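Local atomic coordinates of nucleotidyltransferase-like protein (PDB entry 3C18), a protein that is of unproven function but probably transfers nucleotidyl groups, combining a nucleotidyltransferase-like domain with a helical substrate-binding-type domain and a helix-turn-helix domain. Residues L125-L130 against A161-L166; T151-A156 against L207-L212. All blocks are in the same frame, centred on the assembly; numbering follows the deposited sequence.

Interaction 1: residues L125-L130 against A161-L166; sequences LSFAKL and ARLSVL
This is a buried, mainly apolar helix-helix contact inside the all-helical, YgxA-like substrate-binding-type domain, where the near-antiparallel helices 116-142 and 146-167, consecutive in the chain, pack as a hairpin. The axes of segments 125-130 and 161-166 come within 9.1 Å and cross at -155°. The small side chain of S126 lets the backbones draw close opposite L163, where the CA atoms of the two residues are 5.7 Å apart. In the conformer described, S126 OG, anti to its backbone N (chi1 -174°), reaches to the other helix and lies 3.5 Å from L163 CB; the nearby L163 N is badly angled for a hydrogen bond. The hydroxyl is instead bonded to a water, 3.2 Å from S126 OG, which also accepts a hydrogen bond from R162 NE in the plane of the guanidinium. A bend at chi3 (49°) in the R162 chain brings NE to this water, so the polar link between the two segments runs through solvent. Beyond S126, L163 carries the apolar part: its CD2 branch comes to the edge of the F127 ring, near the ring plane, while L130, crossing L163 at about a right angle, touches the same methyl with its CD2. L216 of helix 201-218 packs on both F127 and L130. One turn along from L163, the CD1 methyl of L166 lies 4.2 Å from S126 CB.

Interaction 2: residues T151-A156 against L207-L212; sequences THVHHA and LALIGL
Helices 146-167 and 201-218 run in roughly the same direction here, the axes of segments 151-156 and 207-212 inclined by 35° and 10.5 Å apart at their closest. V153 lies opposite L209, their CA atoms 7.0 Å apart, and A156 follows one turn later opposite L212. The contact is wholly apolar and turns on V153, whose two methyls go separate ways: CG1, anti to the backbone N (chi1 159°), meets A208 CB at 3.7 Å and also L212 CD1, whereas CG2 reaches L209 CD2 at 3.6 Å. The V153 side chain thus sits among A208, L209 and L212 within the helical substrate-binding-type domain, crossing both leucines obliquely. An alanine in place of V153 would lose both methyls that touch these three residues and would probably loosen the join between the helices. L209 starts out along the flank of its helix before its CG and CD2 come close to V153 CG2. Away from this seam, helix 146-167 serves the dimer: the H154 ring stacks on H154 of the second subunit, and T151 OG1 is hydrogen-bonded to Y191 and W177 of that subunit. L212 CD1 and CD2 both face A156 CB, at 3.9 and 4.0 Å.

How the interactions relate
Helix 146-167 is common to both contacts, giving its 151-156 turns to helix 201-218 in interaction 2 and its later 161-166 turns to helix 116-142 in interaction 1. The segments therefore alternate along the chain, in the order 125-130, 151-156, 161-166, 207-212, and the two centres lie about 13 Å apart. L130 joins them directly: its CD1 methyl packs 3.7 Å from L212 CD2 and also against the backbone of A156. The two contacts thus belong to one continuous three-helix core of the substrate-binding-type domain, in which segment 151-156 of interaction 2 also takes part in the subunit interface, whereas no second chain touches the segments of interaction 1.

Interaction 1: residues L125-L130 against A161-L166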
ATOM      1  N   LEU A 125       2.965   2.695 -12.492  1.00 25.17           N
ATOM      2  CA  LEU A 125       2.866   2.312 -11.082  1.00 26.34           C
ATOM      3  C   LEU A 125       3.335   0.879 -10.857  1.00 25.00           C
ATOM      4  O   LEU A 125       3.992   0.581  -9.897  1.00 26.86           O
ATOM      5  CB  LEU A 125       1.448   2.534 -10.545  1.00 26.68           C
ATOM      6  CG  LEU A 125       1.059   4.034 -10.446  1.00 29.78           C
ATOM      7  CD1 LEU A 125      -0.461   4.277 -10.266  1.00 25.09           C
ATOM      8  CD2 LEU A 125       1.817   4.659  -9.278  1.00 30.86           C
ATOM      9  N   SER A 126       3.036  -0.002 -11.797  1.00 24.19           N
ATOM     10  CA  SER A 126       3.445  -1.409 -11.697  0.50 23.24           C
ATOM     11  C   SER A 126       4.950  -1.535 -11.900  1.00 22.45           C
ATOM     12  O   SER A 126       5.683  -2.229 -11.164  1.00 27.32           O
ATOM     13  CB  SER A 126       2.692  -2.222 -12.759  0.50 24.62           C
ATOM     14  OG  SER A 126       2.933  -3.601 -12.628  0.50 23.52           O
ATOM     15  N   PHE A 127       5.415  -0.825 -12.901  1.00 21.95           N
ATOM     16  CA  PHE A 127       6.825  -0.811 -13.237  1.00 23.67           C
ATOM     17  C   PHE A 127       7.627  -0.222 -12.070  1.00 24.56           C
ATOM     18  O   PHE A 127       8.710  -0.693 -11.714  1.00 27.98           O
ATOM     19  CB  PHE A 127       7.077   0.029 -14.497  1.00 24.47           C
ATOM     20  CG  PHE A 127       8.492  -0.015 -14.955  1.00 30.48           C
ATOM     21  CD1 PHE A 127       8.916  -1.034 -15.797  1.00 29.90           C
ATOM     22  CD2 PHE A 127       9.417   0.935 -14.523  1.00 30.21           C
ATOM     23  CE1 PHE A 127      10.242  -1.111 -16.206  1.00 32.47           C
ATOM     24  CE2 PHE A 127      10.760   0.862 -14.932  1.00 25.34           C
ATOM     25  CZ  PHE A 127      11.166  -0.168 -15.775  1.00 32.68           C
ATOM     26  N   ALA A 128       7.078   0.806 -11.448  1.00 25.17           N
ATOM     27  CA  ALA A 128       7.773   1.438 -10.285  1.00 25.43           C
ATOM     28  C   ALA A 128       8.007   0.413  -9.166  1.00 27.71           C
ATOM     29  O   ALA A 128       9.090   0.318  -8.531  1.00 32.40           O
ATOM     30  CB  ALA A 128       6.938   2.611  -9.764  1.00 27.95           C
ATOM     31  N   LYS A 129       6.995  -0.404  -8.932  1.00 28.09           N
ATOM     32  CA  LYS A 129       7.055  -1.365  -7.816  1.00 26.97           C
ATOM     33  C   LYS A 129       7.949  -2.541  -8.180  1.00 26.82           C
ATOM     34  O   LYS A 129       8.673  -3.113  -7.333  1.00 29.96           O
ATOM     35  CB  LYS A 129       5.659  -1.865  -7.463  1.00 31.27           C
ATOM     36  CG  LYS A 129       4.710  -0.834  -6.885  1.00 31.62           C
ATOM     37  CD  LYS A 129       5.280  -0.152  -5.672  1.00 42.77           C
ATOM     38  N   LEU A 130       7.885  -2.922  -9.443  1.00 27.43           N
ATOM     39  CA  LEU A 130       8.771  -4.013  -9.940  1.00 27.04           C
ATOM     40  C   LEU A 130      10.229  -3.617  -9.717  1.00 27.18           C
ATOM     41  O   LEU A 130      11.074  -4.400  -9.261  1.00 29.71           O
ATOM     42  CB  LEU A 130       8.536  -4.257 -11.433  1.00 22.92           C
ATOM     43  CG  LEU A 130       9.564  -4.977 -12.294  1.00 27.70           C
ATOM     44  CD1 LEU A 130       9.858  -6.384 -11.812  1.00 31.46           C
ATOM     45  CD2 LEU A 130       9.034  -4.972 -13.755  1.00 29.64           C
ATOM     46  N   ALA A 161       4.216  -9.640 -13.735  1.00 25.57           N
ATOM     47  CA  ALA A 161       3.049 -10.354 -14.301  1.00 25.67           C
ATOM     48  C   ALA A 161       1.903  -9.369 -14.497  1.00 26.20           C
ATOM     49  O   ALA A 161       1.241  -9.378 -15.490  1.00 27.98           O
ATOM     50  CB  ALA A 161       2.587 -11.461 -13.378  1.00 23.82           C
ATOM     51  N   ARG A 162       1.694  -8.481 -13.528  1.00 28.00           N
ATOM     52  CA  ARG A 162       0.611  -7.471 -13.604  1.00 26.62           C
ATOM     53  C   ARG A 162       0.900  -6.478 -14.734  1.00 26.98           C
ATOM     54  O   ARG A 162       0.024  -6.140 -15.531  1.00 31.71           O
ATOM     55  CB  ARG A 162       0.421  -6.751 -12.256  1.00 26.00           C
ATOM     56  CG  ARG A 162      -0.169  -7.664 -11.160  1.00 25.59           C
ATOM     57  CD  ARG A 162      -0.133  -7.030  -9.776  1.00 33.20           C
ATOM     58  NE  ARG A 162      -0.672  -5.683  -9.805  1.00 43.13           N
ATOM     59  CZ  ARG A 162      -1.964  -5.389  -9.755  1.00 47.85           C
ATOM     60  NH1 ARG A 162      -2.853  -6.355  -9.683  1.00 50.72           N
ATOM     61  NH2 ARG A 162      -2.362  -4.127  -9.797  1.00 51.96           N
ATOM     62  N   LEU A 163       2.154  -6.074 -14.839  1.00 26.54           N
ATOM     63  CA  LEU A 163       2.598  -5.157 -15.907  1.00 25.94           C
ATOM     64  C   LEU A 163       2.419  -5.786 -17.256  1.00 27.69           C
ATOM     65  O   LEU A 163       1.909  -5.168 -18.214  1.00 29.96           O
ATOM     66  CB  LEU A 163       4.054  -4.748 -15.691  1.00 26.45           C
ATOM     67  CG  LEU A 163       4.700  -3.880 -16.757  1.00 26.40           C
ATOM     68  CD1 LEU A 163       3.953  -2.590 -17.016  1.00 23.99           C
ATOM     69  CD2 LEU A 163       6.105  -3.604 -16.317  1.00 29.48           C
ATOM     70  N   SER A 164       2.784  -7.051 -17.334  1.00 26.56           N
ATOM     71  CA  SER A 164       2.686  -7.790 -18.591  0.50 27.34           C
ATOM     72  C   SER A 164       1.242  -7.897 -19.059  1.00 26.80           C
ATOM     73  O   SER A 164       0.951  -7.837 -20.245  1.00 28.71           O
ATOM     74  CB  SER A 164       3.334  -9.161 -18.446  0.50 27.53           C
ATOM     75  OG  SER A 164       4.683  -8.991 -18.051  0.50 32.69           O
ATOM     76  N   VAL A 165       0.338  -8.000 -18.099  1.00 29.03           N
ATOM     77  CA  VAL A 165      -1.095  -8.075 -18.377  1.00 29.43           C
ATOM     78  C   VAL A 165      -1.588  -6.708 -18.877  1.00 31.53           C
ATOM     79  O   VAL A 165      -2.281  -6.611 -19.890  1.00 33.44           O
ATOM     80  CB  VAL A 165      -1.913  -8.539 -17.163  1.00 28.28           C
ATOM     81  CG1 VAL A 165      -3.407  -8.400 -17.418  1.00 27.56           C
ATOM     82  CG2 VAL A 165      -1.556  -9.982 -16.842  1.00 22.82           C
ATOM     83  N   LEU A 166      -1.218  -5.654 -18.163  1.00 28.27           N
ATOM     84  CA  LEU A 166      -1.565  -4.287 -18.590  1.00 27.16           C
ATOM     85  C   LEU A 166      -1.053  -4.026 -20.006  1.00 27.94           C
ATOM     86  O   LEU A 166      -1.715  -3.423 -20.830  1.00 29.17           O
ATOM     87  CB  LEU A 166      -0.945  -3.260 -17.617  1.00 29.39           C
ATOM     88  CG  LEU A 166      -1.644  -3.110 -16.252  1.00 27.83           C
ATOM     89  CD1 LEU A 166      -0.680  -2.478 -15.217  1.00 20.19           C
ATOM     90  CD2 LEU A 166      -2.942  -2.294 -16.368  1.00 29.87           C
TER
HETATM   91  O   HOH W   1       1.738  -4.129  -9.723  1.00 26.64           O

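Interaction 2: residues T151-A156 against L207-L212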
ATOM      1  N   THR A 151      11.920 -13.061  -0.876  1.00 31.09           N
ATOM      2  CA  THR A 151      10.660 -12.363  -0.666  1.00 29.23           C
ATOM      3  C   THR A 151      10.473 -11.252  -1.686  1.00 28.77           C
ATOM      4  O   THR A 151       9.430 -11.131  -2.301  1.00 32.68           O
ATOM      5  CB  THR A 151      10.508 -11.816   0.787  1.00 32.88           C
ATOM      6  OG1 THR A 151      10.542 -12.910   1.711  1.00 28.87           O
ATOM      7  CG2 THR A 151       9.200 -11.120   0.930  1.00 33.20           C
ATOM      8  N   HIS A 152      11.509 -10.446  -1.885  1.00 28.95           N
ATOM      9  CA  HIS A 152      11.434  -9.308  -2.810  1.00 25.62           C
ATOM     10  C   HIS A 152      11.444  -9.740  -4.258  1.00 24.19           C
ATOM     11  O   HIS A 152      10.719  -9.202  -5.076  1.00 23.30           O
ATOM     12  CB  HIS A 152      12.513  -8.279  -2.499  1.00 27.32           C
ATOM     13  CG  HIS A 152      12.297  -7.620  -1.181  1.00 28.67           C
ATOM     14  ND1 HIS A 152      11.758  -6.355  -1.062  1.00 33.06           N
ATOM     15  CD2 HIS A 152      12.457  -8.077   0.084  1.00 32.46           C
ATOM     16  CE1 HIS A 152      11.646  -6.044   0.216  1.00 36.87           C
ATOM     17  NE2 HIS A 152      12.049  -7.073   0.932  1.00 31.01           N
ATOM     18  N   VAL A 153      12.214 -10.775  -4.545  1.00 23.44           N
ATOM     19  CA  VAL A 153      12.280 -11.266  -5.911  1.00 25.41           C
ATOM     20  C   VAL A 153      10.909 -11.771  -6.329  1.00 25.80           C
ATOM     21  O   VAL A 153      10.439 -11.525  -7.444  1.00 30.12           O
ATOM     22  CB  VAL A 153      13.322 -12.359  -6.103  1.00 29.46           C
ATOM     23  CG1 VAL A 153      13.000 -13.149  -7.340  1.00 26.91           C
ATOM     24  CG2 VAL A 153      14.703 -11.703  -6.200  1.00 24.06           C
ATOM     25  N   HIS A 154      10.254 -12.448  -5.398  1.00 27.33           N
ATOM     26  CA  HIS A 154       8.931 -13.048  -5.657  1.00 24.66           C
ATOM     27  C   HIS A 154       7.922 -11.933  -5.911  1.00 26.26           C
ATOM     28  O   HIS A 154       7.144 -11.957  -6.855  1.00 28.69           O
ATOM     29  CB  HIS A 154       8.514 -13.938  -4.478  1.00 28.89           C
ATOM     30  CG  HIS A 154       7.135 -14.481  -4.598  1.00 33.72           C
ATOM     31  ND1 HIS A 154       6.023 -13.752  -4.249  1.00 39.90           N
ATOM     32  CD2 HIS A 154       6.679 -15.673  -5.054  1.00 30.93           C
ATOM     33  CE1 HIS A 154       4.940 -14.460  -4.501  1.00 39.18           C
ATOM     34  NE2 HIS A 154       5.308 -15.634  -4.975  1.00 39.83           N
ATOM     35  N   HIS A 155       7.980 -10.909  -5.090  1.00 23.54           N
ATOM     36  CA  HIS A 155       7.075  -9.774  -5.237  0.50 25.07           C
ATOM     37  C   HIS A 155       7.326  -9.083  -6.566  1.00 26.38           C
ATOM     38  O   HIS A 155       6.404  -8.702  -7.280  1.00 27.15           O
ATOM     39  CB  HIS A 155       7.252  -8.781  -4.092  0.50 27.74           C
ATOM     40  CG  HIS A 155       6.796  -9.292  -2.758  0.50 34.09           C
ATOM     41  ND1 HIS A 155       6.588  -8.460  -1.683  0.50 33.33           N
ATOM     42  CD2 HIS A 155       6.505 -10.544  -2.325  0.50 40.75           C
ATOM     43  CE1 HIS A 155       6.203  -9.173  -0.640  0.50 36.26           C
ATOM     44  NE2 HIS A 155       6.133 -10.440  -1.006  0.50 43.27           N
ATOM     45  N   ALA A 156       8.594  -8.928  -6.915  1.00 26.95           N
ATOM     46  CA  ALA A 156       8.940  -8.262  -8.189  1.00 24.98           C
ATOM     47  C   ALA A 156       8.340  -9.033  -9.318  1.00 22.98           C
ATOM     48  O   ALA A 156       7.842  -8.489 -10.286  1.00 25.54           O
ATOM     49  CB  ALA A 156      10.478  -8.181  -8.390  1.00 24.30           C
ATOM     50  N   LEU A 207      19.287 -16.701 -10.478  1.00 28.06           N
ATOM     51  CA  LEU A 207      18.727 -16.916 -11.827  1.00 27.62           C
ATOM     52  C   LEU A 207      17.472 -16.047 -12.069  1.00 28.76           C
ATOM     53  O   LEU A 207      17.263 -15.471 -13.147  1.00 27.39           O
ATOM     54  CB  LEU A 207      18.377 -18.378 -12.004  1.00 29.49           C
ATOM     55  CG  LEU A 207      19.548 -19.325 -12.218  1.00 35.98           C
ATOM     56  CD1 LEU A 207      18.965 -20.689 -12.560  1.00 39.59           C
ATOM     57  CD2 LEU A 207      20.466 -18.824 -13.328  1.00 34.53           C
ATOM     58  N   ALA A 208      16.669 -15.907 -11.020  1.00 28.53           N
ATOM     59  CA  ALA A 208      15.475 -15.062 -11.089  1.00 25.68           C
ATOM     60  C   ALA A 208      15.883 -13.619 -11.217  1.00 27.06           C
ATOM     61  O   ALA A 208      15.246 -12.858 -11.928  1.00 25.13           O
ATOM     62  CB  ALA A 208      14.565 -15.279  -9.879  1.00 26.90           C
ATOM     63  N   LEU A 209      16.975 -13.217 -10.576  1.00 25.92           N
ATOM     64  CA  LEU A 209      17.390 -11.806 -10.690  1.00 27.40           C
ATOM     65  C   LEU A 209      17.882 -11.534 -12.125  1.00 29.86           C
ATOM     66  O   LEU A 209      17.684 -10.455 -12.705  1.00 30.48           O
ATOM     67  CB  LEU A 209      18.483 -11.424  -9.659  1.00 28.42           C
ATOM     68  CG  LEU A 209      18.056 -11.289  -8.190  1.00 23.76           C
ATOM     69  CD1 LEU A 209      19.226 -11.383  -7.181  1.00 24.47           C
ATOM     70  CD2 LEU A 209      17.235  -9.980  -8.055  1.00 15.20           C
ATOM     71  N   ILE A 210      18.563 -12.508 -12.699  1.00 31.16           N
ATOM     72  CA  ILE A 210      19.093 -12.359 -14.068  1.00 32.20           C
ATOM     73  C   ILE A 210      17.925 -12.093 -15.010  1.00 33.37           C
ATOM     74  O   ILE A 210      17.909 -11.117 -15.747  1.00 32.73           O
ATOM     75  CB  ILE A 210      19.812 -13.617 -14.557  1.00 35.66           C
ATOM     76  CG1 ILE A 210      21.113 -13.817 -13.773  1.00 36.04           C
ATOM     77  CG2 ILE A 210      20.103 -13.534 -16.043  1.00 35.19           C
ATOM     78  CD1 ILE A 210      21.800 -12.556 -13.502  1.00 34.64           C
ATOM     79  N   GLY A 211      16.936 -12.967 -14.913  1.00 32.13           N
ATOM     80  CA  GLY A 211      15.741 -12.908 -15.758  1.00 31.92           C
ATOM     81  C   GLY A 211      14.975 -11.647 -15.553  1.00 31.61           C
ATOM     82  O   GLY A 211      14.517 -11.019 -16.494  1.00 35.61           O
ATOM     83  N   LEU A 212      14.839 -11.252 -14.293  1.00 32.73           N
ATOM     84  CA  LEU A 212      14.147 -10.000 -13.966  1.00 30.76           C
ATOM     85  C   LEU A 212      14.836  -8.803 -14.587  1.00 34.54           C
ATOM     86  O   LEU A 212      14.177  -7.809 -14.996  1.00 32.96           O
ATOM     87  CB  LEU A 212      14.078  -9.745 -12.452  1.00 33.28           C
ATOM     88  CG  LEU A 212      12.948 -10.371 -11.638  1.00 34.17           C
ATOM     89  CD1 LEU A 212      13.266 -10.357 -10.111  1.00 28.64           C
ATOM     90  CD2 LEU A 212      11.664  -9.649 -11.919  1.00 25.70           C
TER